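Probable histone-lysine N-methyltransferase, H3 lysine-9 specific SUVH9 (Arabidopsis thaliana, PDB 4NJ5) helps silence transposable elements in RNA-directed DNA methylation, probably by binding methylated DNA and recruiting RNA polymerase V, and lacks methyltransferase activity of its own. Local coordinates at residues Q11-E14 with H15-K18; W64-R67 with D68-I71; M164-S167 with M168-I172; Q224-G228 with S229-K233. All coordinates share one frame; numbering follows the deposited sequence.

Contact 1: Q11-E14 with H15-K18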
loop_
_atom_site.group_PDB
_atom_site.type_symbol
_atom_site.label_atom_id
_atom_site.label_comp_id
_atom_site.label_asym_id
_atom_site.label_seq_id
_atom_site.Cartn_x
_atom_site.Cartn_y
_atom_site.Cartn_z
ATOM N N GLN A 11 -15.840 5.654 11.549
ATOM C CA GLN A 11 -16.197 4.266 11.821
ATOM C C GLN A 11 -16.204 3.416 10.552
ATOM O O GLN A 11 -15.692 2.296 10.539
ATOM C CB GLN A 11 -17.542 4.205 12.551
ATOM C CG GLN A 11 -17.487 4.838 13.933
ATOM C CD GLN A 11 -18.833 4.915 14.628
ATOM O OE1 GLN A 11 -19.805 5.438 14.083
ATOM N NE2 GLN A 11 -18.891 4.394 15.847
ATOM N N PHE A 12 -16.784 3.961 9.490
ATOM C CA PHE A 12 -16.766 3.320 8.181
ATOM C C PHE A 12 -15.334 3.094 7.688
ATOM O O PHE A 12 -14.985 2.005 7.210
ATOM C CB PHE A 12 -17.540 4.167 7.162
ATOM C CG PHE A 12 -19.028 4.170 7.370
ATOM C CD1 PHE A 12 -19.716 2.989 7.621
ATOM C CD2 PHE A 12 -19.743 5.356 7.304
ATOM C CE1 PHE A 12 -21.091 2.998 7.804
ATOM C CE2 PHE A 12 -21.117 5.369 7.492
ATOM C CZ PHE A 12 -21.790 4.191 7.739
ATOM N N ARG A 13 -14.507 4.130 7.808
ATOM C CA ARG A 13 -13.116 4.058 7.359
ATOM C C ARG A 13 -12.362 2.973 8.126
ATOM O O ARG A 13 -11.545 2.239 7.556
ATOM C CB ARG A 13 -12.431 5.421 7.521
ATOM C CG ARG A 13 -11.080 5.548 6.842
ATOM C CD ARG A 13 -11.133 5.149 5.372
ATOM N NE ARG A 13 -9.913 5.537 4.663
ATOM C CZ ARG A 13 -9.615 5.181 3.417
ATOM N NH1 ARG A 13 -8.481 5.593 2.868
ATOM N NH2 ARG A 13 -10.447 4.415 2.718
ATOM N N GLU A 14 -12.666 2.858 9.414
ATOM C CA GLU A 14 -12.053 1.838 10.256
ATOM C C GLU A 14 -12.479 0.431 9.837
ATOM O O GLU A 14 -11.641 -0.475 9.723
ATOM C CB GLU A 14 -12.395 2.093 11.725
ATOM C CG GLU A 14 -11.523 1.335 12.707
ATOM C CD GLU A 14 -10.090 1.849 12.760
ATOM O OE1 GLU A 14 -9.277 1.242 13.485
ATOM O OE2 GLU A 14 -9.773 2.855 12.090
ATOM N N HIS A 15 -13.778 0.249 9.602
ATOM C CA HIS A 15 -14.266 -1.036 9.106
ATOM C C HIS A 15 -13.545 -1.440 7.821
ATOM O O HIS A 15 -13.088 -2.584 7.691
ATOM C CB HIS A 15 -15.781 -1.032 8.878
ATOM C CG HIS A 15 -16.289 -2.295 8.252
ATOM N ND1 HIS A 15 -16.404 -3.477 8.949
ATOM C CD2 HIS A 15 -16.682 -2.565 6.983
ATOM C CE1 HIS A 15 -16.860 -4.421 8.141
ATOM N NE2 HIS A 15 -17.037 -3.892 6.945
ATOM N N VAL A 16 -13.437 -0.503 6.881
ATOM C CA VAL A 16 -12.727 -0.775 5.627
ATOM C C VAL A 16 -11.270 -1.156 5.880
ATOM O O VAL A 16 -10.736 -2.073 5.246
ATOM C CB VAL A 16 -12.782 0.428 4.660
ATOM C CG1 VAL A 16 -11.752 0.279 3.549
ATOM C CG2 VAL A 16 -14.174 0.579 4.082
ATOM N N ARG A 17 -10.634 -0.453 6.814
ATOM C CA ARG A 17 -9.252 -0.745 7.181
ATOM C C ARG A 17 -9.101 -2.207 7.622
ATOM O O ARG A 17 -8.269 -2.956 7.082
ATOM C CB ARG A 17 -8.797 0.207 8.288
ATOM C CG ARG A 17 -7.308 0.194 8.560
ATOM C CD ARG A 17 -6.912 1.309 9.522
ATOM N NE ARG A 17 -7.375 1.076 10.887
ATOM C CZ ARG A 17 -6.720 0.339 11.779
ATOM N NH1 ARG A 17 -5.577 -0.245 11.446
ATOM N NH2 ARG A 17 -7.209 0.179 13.002
ATOM N N LYS A 18 -9.925 -2.612 8.584
ATOM C CA LYS A 18 -9.916 -3.995 9.065
ATOM C C LYS A 18 -10.185 -5.009 7.945
ATOM O O LYS A 18 -9.548 -6.072 7.875
ATOM C CB LYS A 18 -10.936 -4.180 10.192
ATOM C CG LYS A 18 -10.550 -3.516 11.505
ATOM C CD LYS A 18 -9.352 -4.207 12.133
ATOM C CE LYS A 18 -8.909 -3.510 13.412
ATOM N NZ LYS A 18 -9.972 -3.515 14.459
#
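Glu14 and Arg17, three residues apart on helix 8-35, supply the ionic part of this contact. Their side chains run alongside each other and point the same way. Glu14 leaves with CG anti to the backbone N (chi1 -164°) and bends at chi2, which brings its carboxylate to the guanidinium edge that carries NE and NH2; the two planes are 54° apart. Arg17 NH2 points almost straight at Glu14 OE1 in a salt bridge, although the modelled 2.4 Å between these two atoms is doubtfully short. A second, weak bond joins Arg17 NE to Glu14 OE2 at 3.2 Å. The guanidinium is also tied down from outside, NH1 bonding to Arg420 O and the group making a cation-pi contact with Trp421.

Backbone hydrogen bonds run from His15 N to Gln11 O (3.0 Å), Val16 N to Phe12 O (3.0 Å), Arg17 N to Arg13 O (2.9 Å) and Lys18 N to Glu14 O (3.0 Å).

Van der Waals contact adds Val16 CG2 against Phe12 O at 3.5 Å. Arg13 turns elsewhere, to Gly77 O and Asp82. Together these bonds make a regular alpha-helical turn braced by an i to i+3 glutamate-arginine salt bridge.

Contact 2: W64-R67 with D68-I71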
loop_
_atom_site.group_PDB
_atom_site.type_symbol
_atom_site.label_atom_id
_atom_site.label_comp_id
_atom_site.label_asym_id
_atom_site.label_seq_id
_atom_site.Cartn_x
_atom_site.Cartn_y
_atom_site.Cartn_z
ATOM N N TRP A 64 -17.662 -9.554 3.009
ATOM C CA TRP A 64 -17.723 -8.551 1.954
ATOM C C TRP A 64 -18.554 -7.349 2.373
ATOM O O TRP A 64 -19.464 -7.464 3.192
ATOM C CB TRP A 64 -18.329 -9.140 0.680
ATOM C CG TRP A 64 -17.431 -10.068 -0.061
ATOM C CD1 TRP A 64 -16.282 -10.644 0.396
ATOM C CD2 TRP A 64 -17.602 -10.525 -1.406
ATOM N NE1 TRP A 64 -15.732 -11.439 -0.579
ATOM C CE2 TRP A 64 -16.523 -11.381 -1.696
ATOM C CE3 TRP A 64 -18.568 -10.297 -2.391
ATOM C CZ2 TRP A 64 -16.380 -12.008 -2.931
ATOM C CZ3 TRP A 64 -18.425 -10.920 -3.615
ATOM C CH2 TRP A 64 -17.339 -11.765 -3.875
ATOM N N MET A 65 -18.238 -6.195 1.798
ATOM C CA MET A 65 -19.066 -5.007 1.952
ATOM C C MET A 65 -19.989 -4.929 0.747
ATOM O O MET A 65 -19.662 -5.470 -0.307
ATOM C CB MET A 65 -18.192 -3.757 2.003
ATOM C CG MET A 65 -17.104 -3.797 3.057
ATOM S SD MET A 65 -16.046 -2.349 2.937
ATOM C CE MET A 65 -17.266 -1.048 3.104
ATOM N N ASN A 66 -21.128 -4.255 0.901
ATOM C CA ASN A 66 -22.093 -4.095 -0.188
ATOM C C ASN A 66 -22.364 -5.425 -0.890
ATOM O O ASN A 66 -22.267 -5.529 -2.112
ATOM C CB ASN A 66 -21.591 -3.047 -1.190
ATOM C CG ASN A 66 -22.645 -2.650 -2.210
ATOM O OD1 ASN A 66 -23.839 -2.623 -1.914
ATOM N ND2 ASN A 66 -22.203 -2.342 -3.423
ATOM N N ARG A 67 -22.665 -6.448 -0.098
ATOM C CA ARG A 67 -22.871 -7.794 -0.616
ATOM C C ARG A 67 -24.078 -7.859 -1.547
ATOM O O ARG A 67 -24.040 -8.526 -2.581
ATOM C CB ARG A 67 -23.046 -8.781 0.541
ATOM C CG ARG A 67 -23.465 -10.182 0.122
ATOM C CD ARG A 67 -22.360 -10.896 -0.634
ATOM N NE ARG A 67 -22.651 -12.317 -0.790
ATOM C CZ ARG A 67 -22.413 -13.234 0.143
ATOM N NH1 ARG A 67 -22.710 -14.507 -0.082
ATOM N NH2 ARG A 67 -21.878 -12.877 1.303
ATOM N N ASP A 68 -25.142 -7.154 -1.176
ATOM C CA ASP A 68 -26.381 -7.173 -1.945
ATOM C C ASP A 68 -26.373 -6.178 -3.106
ATOM O O ASP A 68 -27.353 -6.076 -3.851
ATOM C CB ASP A 68 -27.598 -6.942 -1.031
ATOM C CG ASP A 68 -27.493 -5.659 -0.218
ATOM O OD1 ASP A 68 -26.613 -4.819 -0.518
ATOM O OD2 ASP A 68 -28.301 -5.485 0.720
ATOM N N LYS A 69 -25.269 -5.442 -3.246
ATOM C CA LYS A 69 -25.114 -4.442 -4.310
ATOM C C LYS A 69 -26.162 -3.325 -4.298
ATOM O O LYS A 69 -26.266 -2.558 -5.255
ATOM C CB LYS A 69 -25.072 -5.116 -5.686
ATOM C CG LYS A 69 -23.670 -5.346 -6.229
ATOM C CD LYS A 69 -23.597 -6.615 -7.069
ATOM C CE LYS A 69 -24.760 -6.703 -8.039
ATOM N NZ LYS A 69 -24.815 -5.512 -8.928
ATOM N N ARG A 70 -26.920 -3.221 -3.210
ATOM C CA ARG A 70 -28.027 -2.265 -3.148
ATOM C C ARG A 70 -27.577 -0.824 -2.900
ATOM O O ARG A 70 -28.402 0.086 -2.812
ATOM C CB ARG A 70 -29.055 -2.691 -2.094
ATOM C CG ARG A 70 -29.727 -4.028 -2.395
ATOM C CD ARG A 70 -30.762 -4.391 -1.337
ATOM N NE ARG A 70 -31.313 -5.728 -1.553
ATOM C CZ ARG A 70 -31.325 -6.694 -0.638
ATOM N NH1 ARG A 70 -30.820 -6.477 0.569
ATOM N NH2 ARG A 70 -31.847 -7.878 -0.929
ATOM N N ILE A 71 -26.269 -0.618 -2.799
ATOM C CA ILE A 71 -25.729 0.717 -2.574
ATOM C C ILE A 71 -25.378 1.412 -3.883
ATOM O O ILE A 71 -24.536 0.934 -4.641
ATOM C CB ILE A 71 -24.479 0.676 -1.675
ATOM C CG1 ILE A 71 -24.853 0.196 -0.272
ATOM C CG2 ILE A 71 -23.820 2.048 -1.618
ATOM C CD1 ILE A 71 -23.739 0.333 0.737
HETATM O O HOH W 1 -23.749 -1.507 -5.945
#
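Asn66 reaches across to Ile71 and Lys69 with its side-chain amide. OD1 accepts Ile71 N at 3.3 Å, the donor tilted 26° from the carbonyl plane, and the same oxygen touches Ile71 CB at 3.4 Å. CG lies anti to the backbone N (chi1 -170°), which carries the amide over to Lys69 CA, 3.3 Å from Asn66 OD1. At the other end of the amide, Asn66 ND2 donates to Gly94 O and, at 3.1 Å, to a water that in turn donates to Lys69 O and Ile71 O. With an alanine here, Ile71 N would probably lose its acceptor, and the water and Gly94 O their amide donor, leaving Ile71 less firmly held to the turn.

In the backbone, Lys69 N bonds to Asn66 O at 3.2 Å, closing the turn. One step further out, Asp68 OD1 takes Arg70 N at 3.1 Å, and Asp68 OD2 pairs with Arg70 NH1 at 2.7 Å. Lys69 NZ reaches Asp104 and Phe105 O, and Ile71 O meets Arg175, anchoring this surface loop to the rest of the fold. The geometry is that of a type I beta turn, Asn66 to Lys69, running into an Asx turn at Asp68.

Contact 3: M164-S167 with M168-I172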
loop_
_atom_site.group_PDB
_atom_site.type_symbol
_atom_site.label_atom_id
_atom_site.label_comp_id
_atom_site.label_asym_id
_atom_site.label_seq_id
_atom_site.Cartn_x
_atom_site.Cartn_y
_atom_site.Cartn_z
ATOM N N MET A 164 -26.928 0.663 -18.137
ATOM C CA MET A 164 -26.270 1.948 -18.356
ATOM C C MET A 164 -27.295 2.969 -18.834
ATOM O O MET A 164 -27.381 4.077 -18.294
ATOM C CB MET A 164 -25.144 1.817 -19.390
ATOM C CG MET A 164 -23.943 1.002 -18.933
ATOM S SD MET A 164 -22.988 1.799 -17.623
ATOM C CE MET A 164 -22.197 3.132 -18.523
ATOM N N GLU A 165 -28.070 2.584 -19.846
ATOM C CA GLU A 165 -29.135 3.429 -20.380
ATOM C C GLU A 165 -30.081 3.910 -19.281
ATOM O O GLU A 165 -30.397 5.097 -19.177
ATOM C CB GLU A 165 -29.900 2.661 -21.464
ATOM C CG GLU A 165 -31.373 3.017 -21.589
ATOM C CD GLU A 165 -31.599 4.378 -22.211
ATOM O OE1 GLU A 165 -30.724 4.844 -22.971
ATOM O OE2 GLU A 165 -32.659 4.978 -21.943
ATOM N N ARG A 166 -30.516 2.971 -18.455
ATOM C CA ARG A 166 -31.434 3.270 -17.375
ATOM C C ARG A 166 -30.807 4.201 -16.340
ATOM O O ARG A 166 -31.475 5.091 -15.810
ATOM C CB ARG A 166 -31.903 1.977 -16.707
ATOM C CG ARG A 166 -33.349 1.635 -17.001
ATOM C CD ARG A 166 -33.637 1.603 -18.495
ATOM N NE ARG A 166 -35.042 1.892 -18.768
ATOM C CZ ARG A 166 -35.502 3.088 -19.124
ATOM N NH1 ARG A 166 -34.663 4.104 -19.275
ATOM N NH2 ARG A 166 -36.798 3.264 -19.342
ATOM N N SER A 167 -29.524 3.999 -16.055
ATOM C CA SER A 167 -28.827 4.870 -15.116
ATOM C C SER A 167 -28.713 6.286 -15.666
ATOM O O SER A 167 -28.775 7.255 -14.906
ATOM C CB SER A 167 -27.453 4.307 -14.749
ATOM O OG SER A 167 -27.573 3.318 -13.741
ATOM N N MET A 168 -28.555 6.409 -16.984
ATOM C CA MET A 168 -28.619 7.727 -17.606
ATOM C C MET A 168 -29.992 8.325 -17.375
ATOM O O MET A 168 -30.122 9.481 -16.974
ATOM C CB MET A 168 -28.366 7.664 -19.112
ATOM C CG MET A 168 -28.618 9.004 -19.799
ATOM S SD MET A 168 -28.434 8.975 -21.590
ATOM C CE MET A 168 -29.777 7.877 -22.043
ATOM N N TYR A 169 -31.014 7.518 -17.636
ATOM C CA TYR A 169 -32.395 7.965 -17.528
ATOM C C TYR A 169 -32.752 8.421 -16.117
ATOM O O TYR A 169 -33.376 9.465 -15.942
ATOM C CB TYR A 169 -33.344 6.855 -17.983
ATOM C CG TYR A 169 -34.815 7.179 -17.838
ATOM C CD1 TYR A 169 -35.514 7.807 -18.861
ATOM C CD2 TYR A 169 -35.509 6.841 -16.683
ATOM C CE1 TYR A 169 -36.857 8.096 -18.734
ATOM C CE2 TYR A 169 -36.848 7.128 -16.547
ATOM C CZ TYR A 169 -37.520 7.754 -17.574
ATOM O OH TYR A 169 -38.859 8.041 -17.442
ATOM N N TYR A 170 -32.356 7.641 -15.115
ATOM C CA TYR A 170 -32.738 7.937 -13.735
ATOM C C TYR A 170 -31.706 8.789 -12.997
ATOM O O TYR A 170 -31.833 9.023 -11.796
ATOM C CB TYR A 170 -33.025 6.646 -12.961
ATOM C CG TYR A 170 -34.228 5.881 -13.472
ATOM C CD1 TYR A 170 -35.520 6.284 -13.155
ATOM C CD2 TYR A 170 -34.071 4.754 -14.265
ATOM C CE1 TYR A 170 -36.623 5.587 -13.621
ATOM C CE2 TYR A 170 -35.164 4.051 -14.735
ATOM C CZ TYR A 170 -36.437 4.472 -14.416
ATOM O OH TYR A 170 -37.521 3.765 -14.880
ATOM N N GLY A 171 -30.693 9.254 -13.722
ATOM C CA GLY A 171 -29.662 10.105 -13.155
ATOM C C GLY A 171 -28.853 9.440 -12.058
ATOM O O GLY A 171 -28.484 10.077 -11.071
ATOM N N ILE A 172 -28.565 8.156 -12.241
ATOM C CA ILE A 172 -27.881 7.364 -11.223
ATOM C C ILE A 172 -26.402 7.704 -11.080
ATOM O O ILE A 172 -25.663 7.755 -12.065
ATOM C CB ILE A 172 -28.028 5.851 -11.497
ATOM C CG1 ILE A 172 -29.491 5.429 -11.336
ATOM C CG2 ILE A 172 -27.121 5.038 -10.583
ATOM C CD1 ILE A 172 -30.099 5.810 -10.003
HETATM O O HOH W 2 -26.382 8.438 -14.367
#
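Tyr169 and Tyr170 leave the backbone differently to meet Arg166: Tyr169 puts CG opposite the backbone N (chi1 177°), whereas Tyr170 keeps CG beside the backbone N (chi1 -65°). They sit where helix 159-169 of the SRA domain ends in a Schellman motif. Ile172 N bonds to Ser167 O at 2.8 Å, while Gly171, the C-prime residue with positive phi, gives a weak bond from N to Met168 O at 3.3 Å.

The Arg166 guanidinium lies over the Tyr169 face in a cation-pi contact, CZ 4.7 Å from the ring centroid and 22° off the normal. Glu165 OE2 probably offsets part of the charge near Arg166 NH1, though it lies well out of the guanidinium plane and no N-H points at it. Arg166 NE goes to Glu115 in a salt bridge, and Tyr170 OH bonds to the same carboxylate oxygen. Tyr170 meets Arg166 CG edge-on at CE2 (3.8 Å), and its face receives Tyr169 CD2, 3.2 Å above the ring plane and over the centre. A phenylalanine in place of Tyr170 would probably deprive Glu115 of one hydrogen-bond donor and leave the Arg166 guanidinium less firmly positioned.

Met168 CE rests against Glu165 OE1 at 3.3 Å. Met164 and Ser167, both buried, pack on strands 117-124 and 190-206. Ser167 OG bonds to Ala118 O and touches Ile172 CB at 3.4 Å. A water donates both to Ile172 O and, at 2.7 Å, to Ser167 O, which therefore accepts from both Ile172 N and the water.

Contact 4: Q224-G228 with S229-K233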
loop_
_atom_site.group_PDB
_atom_site.type_symbol
_atom_site.label_atom_id
_atom_site.label_comp_id
_atom_site.label_asym_id
_atom_site.label_seq_id
_atom_site.Cartn_x
_atom_site.Cartn_y
_atom_site.Cartn_z
ATOM N N GLN A 224 -15.912 16.849 -5.942
ATOM C CA GLN A 224 -15.233 15.706 -5.341
ATOM C C GLN A 224 -13.737 15.952 -5.216
ATOM O O GLN A 224 -13.180 16.820 -5.887
ATOM C CB GLN A 224 -15.467 14.440 -6.166
ATOM C CG GLN A 224 -16.877 13.885 -6.096
ATOM C CD GLN A 224 -17.054 12.677 -6.989
ATOM O OE1 GLN A 224 -17.154 11.546 -6.514
ATOM N NE2 GLN A 224 -17.087 12.910 -8.295
ATOM N N ALA A 225 -13.089 15.176 -4.355
ATOM C CA ALA A 225 -11.641 15.214 -4.235
ATOM C C ALA A 225 -10.998 14.819 -5.557
ATOM O O ALA A 225 -11.629 14.163 -6.394
ATOM C CB ALA A 225 -11.180 14.285 -3.128
ATOM N N GLU A 226 -9.743 15.226 -5.737
ATOM C CA GLU A 226 -8.973 14.913 -6.934
ATOM C C GLU A 226 -9.006 13.414 -7.222
ATOM O O GLU A 226 -8.943 12.595 -6.306
ATOM C CB GLU A 226 -7.519 15.377 -6.762
ATOM C CG GLU A 226 -6.679 15.314 -8.034
ATOM C CD GLU A 226 -5.222 15.697 -7.807
ATOM O OE1 GLU A 226 -4.836 15.954 -6.646
ATOM O OE2 GLU A 226 -4.456 15.735 -8.794
ATOM N N MET A 227 -9.115 13.062 -8.496
ATOM C CA MET A 227 -9.097 11.665 -8.896
ATOM C C MET A 227 -7.756 11.017 -8.577
ATOM O O MET A 227 -6.704 11.646 -8.695
ATOM C CB MET A 227 -9.396 11.531 -10.388
ATOM C CG MET A 227 -10.828 11.849 -10.752
ATOM S SD MET A 227 -11.189 11.539 -12.488
ATOM C CE MET A 227 -9.963 12.595 -13.258
ATOM N N GLY A 228 -7.804 9.754 -8.170
ATOM C CA GLY A 228 -6.601 9.003 -7.871
ATOM C C GLY A 228 -5.763 8.710 -9.100
ATOM O O GLY A 228 -4.537 8.662 -9.015
ATOM N N SER A 229 -6.411 8.508 -10.246
ATOM C CA SER A 229 -5.670 8.239 -11.480
ATOM C C SER A 229 -4.785 9.430 -11.871
ATOM O O SER A 229 -3.668 9.255 -12.364
ATOM C CB SER A 229 -6.614 7.832 -12.624
ATOM O OG SER A 229 -7.628 8.794 -12.850
ATOM N N SER A 230 -5.284 10.638 -11.621
ATOM C CA SER A 230 -4.511 11.853 -11.852
ATOM C C SER A 230 -3.273 11.897 -10.959
ATOM O O SER A 230 -2.178 12.248 -11.409
ATOM C CB SER A 230 -5.379 13.087 -11.605
ATOM O OG SER A 230 -6.535 13.061 -12.424
ATOM N N VAL A 231 -3.458 11.535 -9.693
ATOM C CA VAL A 231 -2.357 11.472 -8.739
ATOM C C VAL A 231 -1.317 10.443 -9.191
ATOM O O VAL A 231 -0.109 10.682 -9.108
ATOM C CB VAL A 231 -2.872 11.147 -7.313
ATOM C CG1 VAL A 231 -1.718 11.037 -6.332
ATOM C CG2 VAL A 231 -3.865 12.214 -6.850
ATOM N N LEU A 232 -1.796 9.308 -9.692
ATOM C CA LEU A 232 -0.924 8.253 -10.200
ATOM C C LEU A 232 -0.059 8.749 -11.354
ATOM O O LEU A 232 1.175 8.612 -11.334
ATOM C CB LEU A 232 -1.756 7.050 -10.660
ATOM C CG LEU A 232 -1.843 5.812 -9.760
ATOM C CD1 LEU A 232 -1.363 6.110 -8.359
ATOM C CD2 LEU A 232 -3.266 5.277 -9.723
ATOM N N LYS A 233 -0.713 9.326 -12.362
ATOM C CA LYS A 233 -0.001 9.818 -13.537
ATOM C C LYS A 233 1.001 10.902 -13.145
ATOM O O LYS A 233 2.125 10.940 -13.647
ATOM C CB LYS A 233 -0.985 10.319 -14.599
ATOM C CG LYS A 233 -1.843 9.208 -15.201
ATOM C CD LYS A 233 -2.498 9.624 -16.515
ATOM C CE LYS A 233 -3.968 9.984 -16.329
ATOM N NZ LYS A 233 -4.662 10.195 -17.635
#
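Leu232 N bonds to Gly228 O at 2.9 Å, one of the first backbone bonds of helix 228-240. The bond one step earlier, Val231 N to Met227 O, is weak at 3.4 Å. Within the helix, Lys233 N continues the pattern to Ser229 O.

Side-chain packing across the helix start comes from Met227 and Glu226. Met227 CG lies beside the backbone N (chi1 -70°), and the chain runs straight at chi2 and bends at chi3, bringing CE to Ser230 OG at 3.6 Å. Glu226, by contrast, is stretched out beyond CG, and its carboxyl carbon CD lies 3.9 Å from Val231 CG2; OE2 approaches Ser230 CB at 4.0 Å. This is a helix N-terminus with Met227 as N-cap residue. Glu226 and Val231 occupy the two positions that a hydrophobic staple would join, but here a carboxylate meets a methyl group. The helix-end dipole would probably stabilise that negative charge.

Contacts on carbonyl oxygens complete the turn. Val231 CG2 sits 3.4 Å from Met227 O, and Leu232 CD2 lies 3.7 Å from Gly228 O. Gly228 is buried and brings no side chain into this first turn.

Polar anchoring lies outside the two segments: Ser229 OG bonds to Asp194 OD2 on strand 190-206, on which Met227 and Leu232 also pack. Leu232 touches Pro496 as well, and Val231 rests against Met497.

Along the chain the four contacts come in series. Contact 1 lies on the N-terminal helix 8-35, contact 2 in the loop between helix 46-60 and strand 83-84, contact 3 at the end of helix 159-169, and contact 4 at the start of helix 228-240. Contacts 1 and 2 have centres 15 Å apart and touch, Met65 lying on Val16 and His15, so helix 8-35 is packed against that loop. Contacts 3 and 4, centres 25 Å apart, both rest on strand 190-206 of the mixed sheet. Contact 4 also reaches Pro496 and Met497 in the SET region, joining SRA and SET parts.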